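PDB 6B3P: Amy13K from Eubacterium rectale DSM 17629, which binds starch and its malto-oligosaccharides through paired family 26 carbohydrate-binding modules of a surface-anchored alpha-amylase, probably holding the enzyme on its substrate. Local coordinates for residues Asp14-Tyr18 with Trp30-Met35; Tyr18-Glu22 with Ser54-Ser58; Glu82-Trp86 with Val182-Ser186. All coordinates share one frame. Residue numbers count along the deposited sequence, not the author numbering.

Contact 1 (Asp14-Tyr18 with Trp30-Met35). With GLC (alpha-D-glucopyranose), chain C; GLC (alpha-D-glucopyranose), chain B; FMT (formic acid), chain S.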
loop_
_atom_site.group_PDB
_atom_site.type_symbol
_atom_site.label_atom_id
_atom_site.label_comp_id
_atom_site.label_asym_id
_atom_site.label_seq_id
_atom_site.Cartn_x
_atom_site.Cartn_y
_atom_site.Cartn_z
ATOM N N ASP A 14 1.278 16.581 12.156
ATOM C CA ASP A 14 0.722 15.492 12.956
ATOM C C ASP A 14 -0.791 15.458 12.778
ATOM O O ASP A 14 -1.522 16.206 13.431
ATOM C CB ASP A 14 1.090 15.647 14.437
ATOM C CG ASP A 14 0.651 14.458 15.272
ATOM O OD1 ASP A 14 0.434 13.376 14.692
ATOM O OD2 ASP A 14 0.531 14.604 16.507
ATOM N N VAL A 15 -1.246 14.589 11.882
ATOM C CA VAL A 15 -2.653 14.517 11.520
ATOM C C VAL A 15 -3.148 13.078 11.501
ATOM O O VAL A 15 -2.361 12.137 11.377
ATOM C CB VAL A 15 -2.905 15.155 10.140
ATOM C CG1 VAL A 15 -2.733 16.665 10.220
ATOM C CG2 VAL A 15 -1.973 14.553 9.094
ATOM N N ALA A 16 -4.462 12.920 11.618
ATOM C CA ALA A 16 -5.083 11.605 11.656
ATOM C C ALA A 16 -6.435 11.635 10.956
ATOM O O ALA A 16 -7.017 12.703 10.745
ATOM C CB ALA A 16 -5.237 11.130 13.096
ATOM N N ALA A 17 -6.917 10.452 10.591
ATOM C CA ALA A 17 -8.224 10.293 9.967
ATOM C C ALA A 17 -9.142 9.506 10.895
ATOM O O ALA A 17 -8.846 8.361 11.245
ATOM C CB ALA A 17 -8.094 9.594 8.618
ATOM N N TYR A 18 -10.246 10.131 11.294
ATOM C CA TYR A 18 -11.267 9.473 12.098
ATOM C C TYR A 18 -12.437 9.097 11.201
ATOM O O TYR A 18 -13.004 9.945 10.512
ATOM C CB TYR A 18 -11.731 10.377 13.242
ATOM C CG TYR A 18 -12.812 9.769 14.104
ATOM C CD1 TYR A 18 -12.526 8.734 14.983
ATOM C CD2 TYR A 18 -14.115 10.241 14.050
ATOM C CE1 TYR A 18 -13.510 8.179 15.777
ATOM C CE2 TYR A 18 -15.107 9.692 14.838
ATOM C CZ TYR A 18 -14.799 8.662 15.699
ATOM O OH TYR A 18 -15.783 8.115 16.489
ATOM N N TRP A 30 -11.326 8.114 18.660
ATOM C CA TRP A 30 -10.817 9.458 18.395
ATOM C C TRP A 30 -9.388 9.585 18.928
ATOM O O TRP A 30 -9.106 9.137 20.041
ATOM C CB TRP A 30 -11.728 10.507 19.039
ATOM C CG TRP A 30 -11.308 11.905 18.735
ATOM C CD1 TRP A 30 -10.566 12.732 19.528
ATOM C CD2 TRP A 30 -11.592 12.643 17.540
ATOM N NE1 TRP A 30 -10.373 13.941 18.902
ATOM C CE2 TRP A 30 -10.992 13.911 17.679
ATOM C CE3 TRP A 30 -12.291 12.352 16.365
ATOM C CZ2 TRP A 30 -11.075 14.888 16.689
ATOM C CZ3 TRP A 30 -12.374 13.323 15.383
ATOM C CH2 TRP A 30 -11.768 14.575 15.551
ATOM N N PRO A 31 -8.474 10.197 18.150
ATOM C CA PRO A 31 -8.609 10.902 16.867
ATOM C C PRO A 31 -8.531 10.029 15.610
ATOM O O PRO A 31 -8.441 10.572 14.509
ATOM C CB PRO A 31 -7.429 11.875 16.901
ATOM C CG PRO A 31 -6.379 11.133 17.650
ATOM C CD PRO A 31 -7.108 10.318 18.690
ATOM N N GLY A 32 -8.567 8.710 15.763
ATOM C CA GLY A 32 -8.505 7.815 14.620
ATOM C C GLY A 32 -7.092 7.364 14.313
ATOM O O GLY A 32 -6.268 7.227 15.217
ATOM N N LYS A 33 -6.812 7.137 13.031
ATOM C CA LYS A 33 -5.521 6.605 12.607
ATOM C C LYS A 33 -4.584 7.691 12.089
ATOM O O LYS A 33 -4.933 8.458 11.193
ATOM C CB LYS A 33 -5.718 5.544 11.526
ATOM C CG LYS A 33 -4.442 4.811 11.170
ATOM C CD LYS A 33 -4.711 3.616 10.282
ATOM C CE LYS A 33 -3.438 2.827 10.026
ATOM N NZ LYS A 33 -3.657 1.700 9.080
ATOM N N THR A 34 -3.383 7.734 12.657
ATOM C CA THR A 34 -2.370 8.705 12.253
ATOM C C THR A 34 -1.978 8.492 10.799
ATOM O O THR A 34 -1.763 7.361 10.363
ATOM C CB THR A 34 -1.104 8.614 13.137
ATOM O OG1 THR A 34 -1.463 8.792 14.511
ATOM C CG2 THR A 34 -0.075 9.679 12.740
ATOM N N MET A 35 -1.894 9.591 10.056
ATOM C CA MET A 35 -1.504 9.551 8.653
ATOM C C MET A 35 -0.009 9.816 8.523
ATOM O O MET A 35 0.517 10.767 9.103
ATOM C CB MET A 35 -2.308 10.575 7.852
ATOM C CG MET A 35 -3.806 10.492 8.097
ATOM S SD MET A 35 -4.770 11.692 7.167
ATOM C CE MET A 35 -4.681 11.002 5.518
HETATM C C1 GLC C . -14.241 13.974 19.574
HETATM C C2 GLC C . -14.386 14.795 18.309
HETATM C C3 GLC C . -15.790 14.599 17.758
HETATM C C4 GLC C . -16.121 13.129 17.588
HETATM C C5 GLC C . -15.847 12.379 18.871
HETATM C C6 GLC C . -16.107 10.896 18.655
HETATM O O2 GLC C . -14.085 16.150 18.551
HETATM O O3 GLC C . -15.934 15.239 16.531
HETATM O O4 GLC C . -17.460 12.978 17.191
HETATM O O5 GLC C . -14.533 12.622 19.267
HETATM O O6 GLC C . -15.730 10.085 19.726
HETATM C C1 GLC B . -17.666 12.615 15.832
HETATM C C2 GLC B . -18.725 13.488 15.213
HETATM C C3 GLC B . -20.115 13.113 15.689
HETATM C C4 GLC B . -20.332 11.613 15.560
HETATM C C5 GLC B . -19.177 10.842 16.176
HETATM C C6 GLC B . -19.284 9.327 16.038
HETATM O O2 GLC B . -18.401 14.807 15.509
HETATM O O3 GLC B . -21.085 13.835 14.995
HETATM O O4 GLC B . -21.563 11.302 16.172
HETATM O O5 GLC B . -17.984 11.272 15.592
HETATM O O6 GLC B . -18.244 8.618 16.652
HETATM C C FMT S . -0.887 3.539 7.044
HETATM O O1 FMT S . -2.088 3.660 7.227
HETATM O O2 FMT S . -0.450 3.076 5.997
HETATM O O HOH W 1 0.912 12.851 10.818
#

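Contact 2 (Tyr18-Glu22 with Ser54-Ser58). With GLC (alpha-D-glucopyranose), chain B; GLC (alpha-D-glucopyranose), chain D; GLC (alpha-D-glucopyranose), chain C; FMT (formic acid), chain Q.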
loop_
_atom_site.group_PDB
_atom_site.type_symbol
_atom_site.label_atom_id
_atom_site.label_comp_id
_atom_site.label_asym_id
_atom_site.label_seq_id
_atom_site.Cartn_x
_atom_site.Cartn_y
_atom_site.Cartn_z
ATOM N N TYR A 18 -10.246 10.131 11.294
ATOM C CA TYR A 18 -11.267 9.473 12.098
ATOM C C TYR A 18 -12.437 9.097 11.201
ATOM O O TYR A 18 -13.004 9.945 10.512
ATOM C CB TYR A 18 -11.731 10.377 13.242
ATOM C CG TYR A 18 -12.812 9.769 14.104
ATOM C CD1 TYR A 18 -12.526 8.734 14.983
ATOM C CD2 TYR A 18 -14.115 10.241 14.050
ATOM C CE1 TYR A 18 -13.510 8.179 15.777
ATOM C CE2 TYR A 18 -15.107 9.692 14.838
ATOM C CZ TYR A 18 -14.799 8.662 15.699
ATOM O OH TYR A 18 -15.783 8.115 16.489
ATOM N N ILE A 19 -12.787 7.815 11.216
ATOM C CA ILE A 19 -13.815 7.276 10.336
ATOM C C ILE A 19 -14.895 6.625 11.186
ATOM O O ILE A 19 -14.584 5.905 12.134
ATOM C CB ILE A 19 -13.219 6.253 9.341
ATOM C CG1 ILE A 19 -12.185 6.942 8.444
ATOM C CG2 ILE A 19 -14.319 5.602 8.493
ATOM C CD1 ILE A 19 -11.314 5.990 7.657
ATOM N N TYR A 20 -16.160 6.884 10.863
ATOM C CA TYR A 20 -17.244 6.354 11.682
ATOM C C TYR A 20 -18.555 6.111 10.942
ATOM O O TYR A 20 -18.879 6.796 9.968
ATOM C CB TYR A 20 -17.511 7.290 12.864
ATOM C CG TYR A 20 -18.130 8.625 12.491
ATOM C CD1 TYR A 20 -19.510 8.779 12.416
ATOM C CD2 TYR A 20 -17.336 9.734 12.231
ATOM C CE1 TYR A 20 -20.077 9.994 12.088
ATOM C CE2 TYR A 20 -17.897 10.954 11.901
ATOM C CZ TYR A 20 -19.271 11.079 11.834
ATOM O OH TYR A 20 -19.856 12.284 11.505
ATOM N N LYS A 21 -19.300 5.120 11.430
ATOM C CA LYS A 21 -20.649 4.824 10.960
ATOM C C LYS A 21 -21.426 4.089 12.052
ATOM O O LYS A 21 -21.056 2.984 12.441
ATOM C CB LYS A 21 -20.614 3.986 9.679
ATOM C CG LYS A 21 -21.994 3.635 9.126
ATOM C CD LYS A 21 -22.772 4.873 8.683
ATOM C CE LYS A 21 -24.048 4.485 7.944
ATOM N NZ LYS A 21 -24.904 5.655 7.598
ATOM N N GLU A 22 -22.503 4.706 12.534
ATOM C CA GLU A 22 -23.349 4.122 13.578
ATOM C C GLU A 22 -22.533 3.603 14.765
ATOM O O GLU A 22 -22.749 2.484 15.236
ATOM C CB GLU A 22 -24.203 2.989 12.998
ATOM C CG GLU A 22 -25.154 3.425 11.883
ATOM C CD GLU A 22 -26.225 4.394 12.356
ATOM O OE1 GLU A 22 -26.393 4.548 13.583
ATOM O OE2 GLU A 22 -26.903 5.001 11.500
ATOM N N SER A 54 -20.173 -2.778 3.682
ATOM C CA SER A 54 -21.609 -2.903 3.887
ATOM C C SER A 54 -22.264 -1.527 3.947
ATOM O O SER A 54 -23.463 -1.397 3.698
ATOM C CB SER A 54 -21.910 -3.679 5.172
ATOM O OG SER A 54 -21.367 -4.986 5.122
ATOM N N THR A 55 -21.473 -0.506 4.270
ATOM C CA THR A 55 -22.004 0.833 4.493
ATOM C C THR A 55 -21.129 1.938 3.920
ATOM O O THR A 55 -19.986 1.709 3.523
ATOM C CB THR A 55 -22.168 1.124 5.999
ATOM O OG1 THR A 55 -20.878 1.152 6.626
ATOM C CG2 THR A 55 -23.039 0.073 6.672
ATOM N N ASP A 56 -21.694 3.141 3.878
ATOM C CA ASP A 56 -20.910 4.353 3.702
ATOM C C ASP A 56 -20.295 4.707 5.049
ATOM O O ASP A 56 -20.625 4.092 6.063
ATOM C CB ASP A 56 -21.775 5.506 3.187
ATOM C CG ASP A 56 -22.365 5.234 1.820
ATOM O OD1 ASP A 56 -21.743 4.487 1.033
ATOM O OD2 ASP A 56 -23.448 5.782 1.525
ATOM N N TYR A 57 -19.397 5.687 5.056
ATOM C CA TYR A 57 -18.824 6.193 6.299
ATOM C C TYR A 57 -18.666 7.702 6.249
ATOM O O TYR A 57 -18.798 8.320 5.191
ATOM C CB TYR A 57 -17.464 5.552 6.581
ATOM C CG TYR A 57 -17.524 4.061 6.814
ATOM C CD1 TYR A 57 -17.534 3.177 5.745
ATOM C CD2 TYR A 57 -17.566 3.537 8.098
ATOM C CE1 TYR A 57 -17.590 1.813 5.947
ATOM C CE2 TYR A 57 -17.620 2.167 8.310
ATOM C CZ TYR A 57 -17.633 1.313 7.228
ATOM O OH TYR A 57 -17.686 -0.048 7.420
ATOM N N SER A 58 -18.393 8.282 7.412
ATOM C CA SER A 58 -18.033 9.687 7.522
ATOM C C SER A 58 -16.562 9.793 7.885
ATOM O O SER A 58 -16.041 8.949 8.613
ATOM C CB SER A 58 -18.888 10.387 8.575
ATOM O OG SER A 58 -20.248 10.403 8.187
HETATM C C1 GLC B . -17.666 12.615 15.832
HETATM C C2 GLC B . -18.725 13.488 15.213
HETATM C C3 GLC B . -20.115 13.113 15.689
HETATM C C4 GLC B . -20.332 11.613 15.560
HETATM C C5 GLC B . -19.177 10.842 16.176
HETATM C C6 GLC B . -19.284 9.327 16.038
HETATM O O2 GLC B . -18.401 14.807 15.509
HETATM O O3 GLC B . -21.085 13.835 14.995
HETATM O O4 GLC B . -21.563 11.302 16.172
HETATM O O5 GLC B . -17.984 11.272 15.592
HETATM O O6 GLC B . -18.244 8.618 16.652
HETATM C C1 GLC D . -22.652 11.122 15.281
HETATM C C2 GLC D . -23.897 11.758 15.849
HETATM C C3 GLC D . -24.440 10.936 17.011
HETATM C C4 GLC D . -24.633 9.486 16.615
HETATM C C5 GLC D . -23.344 8.965 16.008
HETATM C C6 GLC D . -23.481 7.566 15.446
HETATM O O2 GLC D . -23.645 13.065 16.258
HETATM O O3 GLC D . -25.642 11.509 17.434
HETATM O O4 GLC D . -25.130 8.692 17.709
HETATM O O5 GLC D . -22.941 9.786 14.948
HETATM O O6 GLC D . -22.385 7.235 14.647
HETATM C C1 GLC C . -14.241 13.974 19.574
HETATM C C2 GLC C . -14.386 14.795 18.309
HETATM C C3 GLC C . -15.790 14.599 17.758
HETATM C C4 GLC C . -16.121 13.129 17.588
HETATM C C5 GLC C . -15.847 12.379 18.871
HETATM C C6 GLC C . -16.107 10.896 18.655
HETATM O O2 GLC C . -14.085 16.150 18.551
HETATM O O3 GLC C . -15.934 15.239 16.531
HETATM O O4 GLC C . -17.460 12.978 17.191
HETATM O O5 GLC C . -14.533 12.622 19.267
HETATM O O6 GLC C . -15.730 10.085 19.726
HETATM C C FMT Q . -25.054 3.498 4.322
HETATM O O1 FMT Q . -24.567 3.397 3.202
HETATM O O2 FMT Q . -24.869 2.648 5.184
HETATM O O HOH W 2 -21.298 8.140 9.238
#

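Contact 3 (Glu82-Trp86 with Val182-Ser186). With FMT (formic acid), chain E.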
loop_
_atom_site.group_PDB
_atom_site.type_symbol
_atom_site.label_atom_id
_atom_site.label_comp_id
_atom_site.label_asym_id
_atom_site.label_seq_id
_atom_site.Cartn_x
_atom_site.Cartn_y
_atom_site.Cartn_z
ATOM N N GLU A 82 -12.755 -1.105 -3.640
ATOM C CA GLU A 82 -11.631 -0.263 -3.242
ATOM C C GLU A 82 -11.981 1.208 -3.404
ATOM O O GLU A 82 -12.916 1.551 -4.126
ATOM C CB GLU A 82 -10.391 -0.595 -4.070
ATOM C CG GLU A 82 -10.577 -0.392 -5.562
ATOM C CD GLU A 82 -9.455 -1.009 -6.369
ATOM O OE1 GLU A 82 -9.390 -2.253 -6.456
ATOM O OE2 GLU A 82 -8.634 -0.249 -6.914
ATOM N N ALA A 83 -11.224 2.075 -2.738
ATOM C CA ALA A 83 -11.428 3.515 -2.857
ATOM C C ALA A 83 -10.191 4.282 -2.406
ATOM O O ALA A 83 -9.663 4.034 -1.323
ATOM C CB ALA A 83 -12.640 3.950 -2.044
ATOM N N GLU A 84 -9.723 5.198 -3.250
ATOM C CA GLU A 84 -8.659 6.121 -2.867
ATOM C C GLU A 84 -9.152 7.557 -2.960
ATOM O O GLU A 84 -9.723 7.959 -3.975
ATOM C CB GLU A 84 -7.416 5.943 -3.738
ATOM C CG GLU A 84 -6.272 6.850 -3.306
ATOM C CD GLU A 84 -4.940 6.489 -3.935
ATOM O OE1 GLU A 84 -4.920 5.701 -4.902
ATOM O OE2 GLU A 84 -3.907 7.002 -3.455
ATOM N N TYR A 85 -8.920 8.321 -1.896
ATOM C CA TYR A 85 -9.344 9.714 -1.828
ATOM C C TYR A 85 -8.148 10.647 -1.691
ATOM O O TYR A 85 -7.135 10.293 -1.088
ATOM C CB TYR A 85 -10.296 9.934 -0.648
ATOM C CG TYR A 85 -11.638 9.254 -0.784
ATOM C CD1 TYR A 85 -12.685 9.867 -1.458
ATOM C CD2 TYR A 85 -11.863 8.004 -0.223
ATOM C CE1 TYR A 85 -13.915 9.249 -1.578
ATOM C CE2 TYR A 85 -13.088 7.379 -0.337
ATOM C CZ TYR A 85 -14.111 8.005 -1.015
ATOM O OH TYR A 85 -15.335 7.384 -1.130
ATOM N N TRP A 86 -8.282 11.839 -2.263
ATOM C CA TRP A 86 -7.337 12.927 -2.040
ATOM C C TRP A 86 -8.085 14.119 -1.461
ATOM O O TRP A 86 -9.093 14.545 -2.025
ATOM C CB TRP A 86 -6.640 13.332 -3.340
ATOM C CG TRP A 86 -5.671 12.312 -3.865
ATOM C CD1 TRP A 86 -4.319 12.297 -3.686
ATOM C CD2 TRP A 86 -5.981 11.162 -4.663
ATOM N NE1 TRP A 86 -3.770 11.210 -4.319
ATOM C CE2 TRP A 86 -4.768 10.497 -4.924
ATOM C CE3 TRP A 86 -7.168 10.631 -5.176
ATOM C CZ2 TRP A 86 -4.708 9.327 -5.679
ATOM C CZ3 TRP A 86 -7.104 9.468 -5.925
ATOM C CH2 TRP A 86 -5.883 8.830 -6.170
ATOM N N VAL A 182 -3.354 -3.868 -7.663
ATOM C CA VAL A 182 -3.022 -2.492 -7.306
ATOM C C VAL A 182 -4.304 -1.762 -6.917
ATOM O O VAL A 182 -5.160 -1.498 -7.761
ATOM C CB VAL A 182 -2.311 -1.756 -8.465
ATOM C CG1 VAL A 182 -1.937 -0.337 -8.052
ATOM C CG2 VAL A 182 -1.066 -2.529 -8.898
ATOM N N THR A 183 -4.426 -1.446 -5.630
ATOM C CA THR A 183 -5.647 -0.869 -5.073
ATOM C C THR A 183 -5.493 0.613 -4.744
ATOM O O THR A 183 -6.445 1.260 -4.309
ATOM C CB THR A 183 -6.072 -1.621 -3.796
ATOM O OG1 THR A 183 -4.978 -1.646 -2.869
ATOM C CG2 THR A 183 -6.485 -3.049 -4.134
ATOM N N SER A 184 -4.295 1.151 -4.952
ATOM C CA SER A 184 -4.030 2.557 -4.674
ATOM C C SER A 184 -2.667 2.960 -5.221
ATOM O O SER A 184 -1.925 2.122 -5.731
ATOM C CB SER A 184 -4.085 2.828 -3.172
ATOM O OG SER A 184 -2.886 2.420 -2.539
ATOM N N THR A 185 -2.340 4.244 -5.104
ATOM C CA THR A 185 -1.060 4.760 -5.578
ATOM C C THR A 185 0.110 4.347 -4.680
ATOM O O THR A 185 1.271 4.572 -5.025
ATOM C CB THR A 185 -1.082 6.298 -5.679
ATOM O OG1 THR A 185 -1.507 6.858 -4.429
ATOM C CG2 THR A 185 -2.031 6.751 -6.777
ATOM N N SER A 186 -0.197 3.754 -3.531
ATOM C CA SER A 186 0.836 3.299 -2.601
ATOM C C SER A 186 0.482 1.930 -2.018
ATOM O O SER A 186 0.438 1.748 -0.801
ATOM C CB SER A 186 1.034 4.319 -1.479
ATOM O OG SER A 186 -0.179 4.547 -0.781
HETATM C C FMT E . -15.074 -0.328 -6.812
HETATM O O1 FMT E . -14.107 -0.614 -6.116
HETATM O O2 FMT E . -15.905 -1.173 -7.142
HETATM O O HOH W 3 -8.267 2.655 -5.808
HETATM O O HOH W 4 -7.223 2.019 -1.657
#

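Contact 1 (Asp14-Tyr18 with Trp30-Met35)
Tyr18 offers a ring face to the edge of the Trp30 six-membered ring in a T-shaped stack, centroids 5.2 Å apart and planes at 69°, with Trp30 CE3 3.5 Å from Tyr18 CG. Both rings belong to the glycan site of a CBM26 beta-sandwich module. One glucose (chain C) lies over a Trp30 face, and Tyr18 OH hydrogen-bonds O6 of the next (chain B) at 2.5 Å. The cis peptide before Pro31 and Gly32 at phi 94° turn the chain from the tryptophan into strand 33-37; a CB on Gly32 would clash with Ala17 O. Antiparallel pairing with strand 16-20 follows. Ala17 N donates to Lys33 O at 2.9 Å and Lys33 N returns to Ala17 O at 3.0 Å. Met35 packs against Val15 and Ala17, and its side chain also touches Tyr45 and Met47 of strand 44-50 and Ile5 and Tyr7 of strand 2-8. At the far end, Met35 N donates to Val15 O at 2.9 Å, nearly linear at 175°.

Contact 2 (Tyr18-Glu22 with Ser54-Ser58)
The glycan-binding face of the first CBM26 module takes in this antiparallel junction, where the end of strand 16-20 meets the start of strand 57-62. Tyr20 and Ser58 form a hydrogen-bonded pair: Tyr20 N donates to Ser58 O at 3.1 Å, and Ser58 N to Tyr20 O at 3.0 Å. Their side chains share one face of the sheet, so Ser58 CB sits over the Tyr20 ring in a CH-pi contact, 3.6 Å from its centroid. The opposite ring face receives the sugar, with C6 of the chain B glucose 3.7 Å from Tyr20 CD1. Tyr20 OH is held by Asp72. A water spans the edge of the pair, 2.9 Å from Tyr20 O and 2.7 Å from Ser58 OG.

On the other face Ile19 CG2 packs 3.7 Å from Tyr57 CB, in an apolar layer joined by Leu59, Met47 and Leu49. Beyond the strand, Lys21 lays its aliphatic chain along the second segment, its CB 3.5 Å from Tyr57 CD2 and its CG 3.4 Å from Asp56 O. The backbone of Glu22 passes the chain D glucose, Glu22 N lying 3.3 Å from that sugar's O6. Aromatic side chains presented from a beta-sheet to the glycan, as Tyr18 and Tyr20 are here, are characteristic of starch-binding modules.

Contact 3 (Glu82-Trp86 with Val182-Ser186)
Glu82 begins strand 82-87 and reaches across to the loop 182-186, its OE2 3.6 Å from Thr183 CA and its OE1 3.8 Å from Thr183 CG2. The same carboxylate forms a salt bridge with Lys160, which also binds Val182 O, so one lysine ties both segments together. A water bridges Glu82 OE2 (3.1 Å) and Thr183 O (2.7 Å). Ala83 turns its methyl away from the loop; a second water lies 3.2 Å from Ala83 O and 2.9 Å from Thr183 O.

Glu84 makes the direct link. Its OE1 accepts from Thr185 N at 3.0 Å and its OE2 from Thr185 OG1 at 2.6 Å, so the two carboxylate oxygens grip the backbone and side chain of one residue. Asn6 also donates to Glu84 OE2. The loop is bent here by an ST turn, in which Ser184 OG accepts from Ser186 N at 3.2 Å. Tyr85 stays out of reach, while Trp86 brings CZ2 to 3.9 Å from Thr185 CG2, near the plane of the indole.

The contact is a largely polar seam between the sheet of the first starch-binding module, through Glu82 and Glu84, and the second module, through the loop 182-186: strand 82-87 runs parallel beside strand 2-8, and the loop leads from strand 178-180 into strand 188-192, with Thr185 touching Tyr101 of strand 101-108.

How the contacts relate
Contacts 1 and 2 share Tyr18 and lie on strand 16-20, their centres 15 Å apart. Strand 33-37 flanks it through contact 1 and strand 57-62 through contact 2, so the three make adjacent strands of one sheet, and both contacts touch the glucoses of chains B and C. Contact 3 comes later in the chain, its centre about 18 Å from either of the others, with nearest atoms about 7 Å away. It starts from strand 82-87 of that mixed sheet but crosses to a loop beside the second module's strands. The first two thus shape a glycan site, while the third joins the modules well away from it.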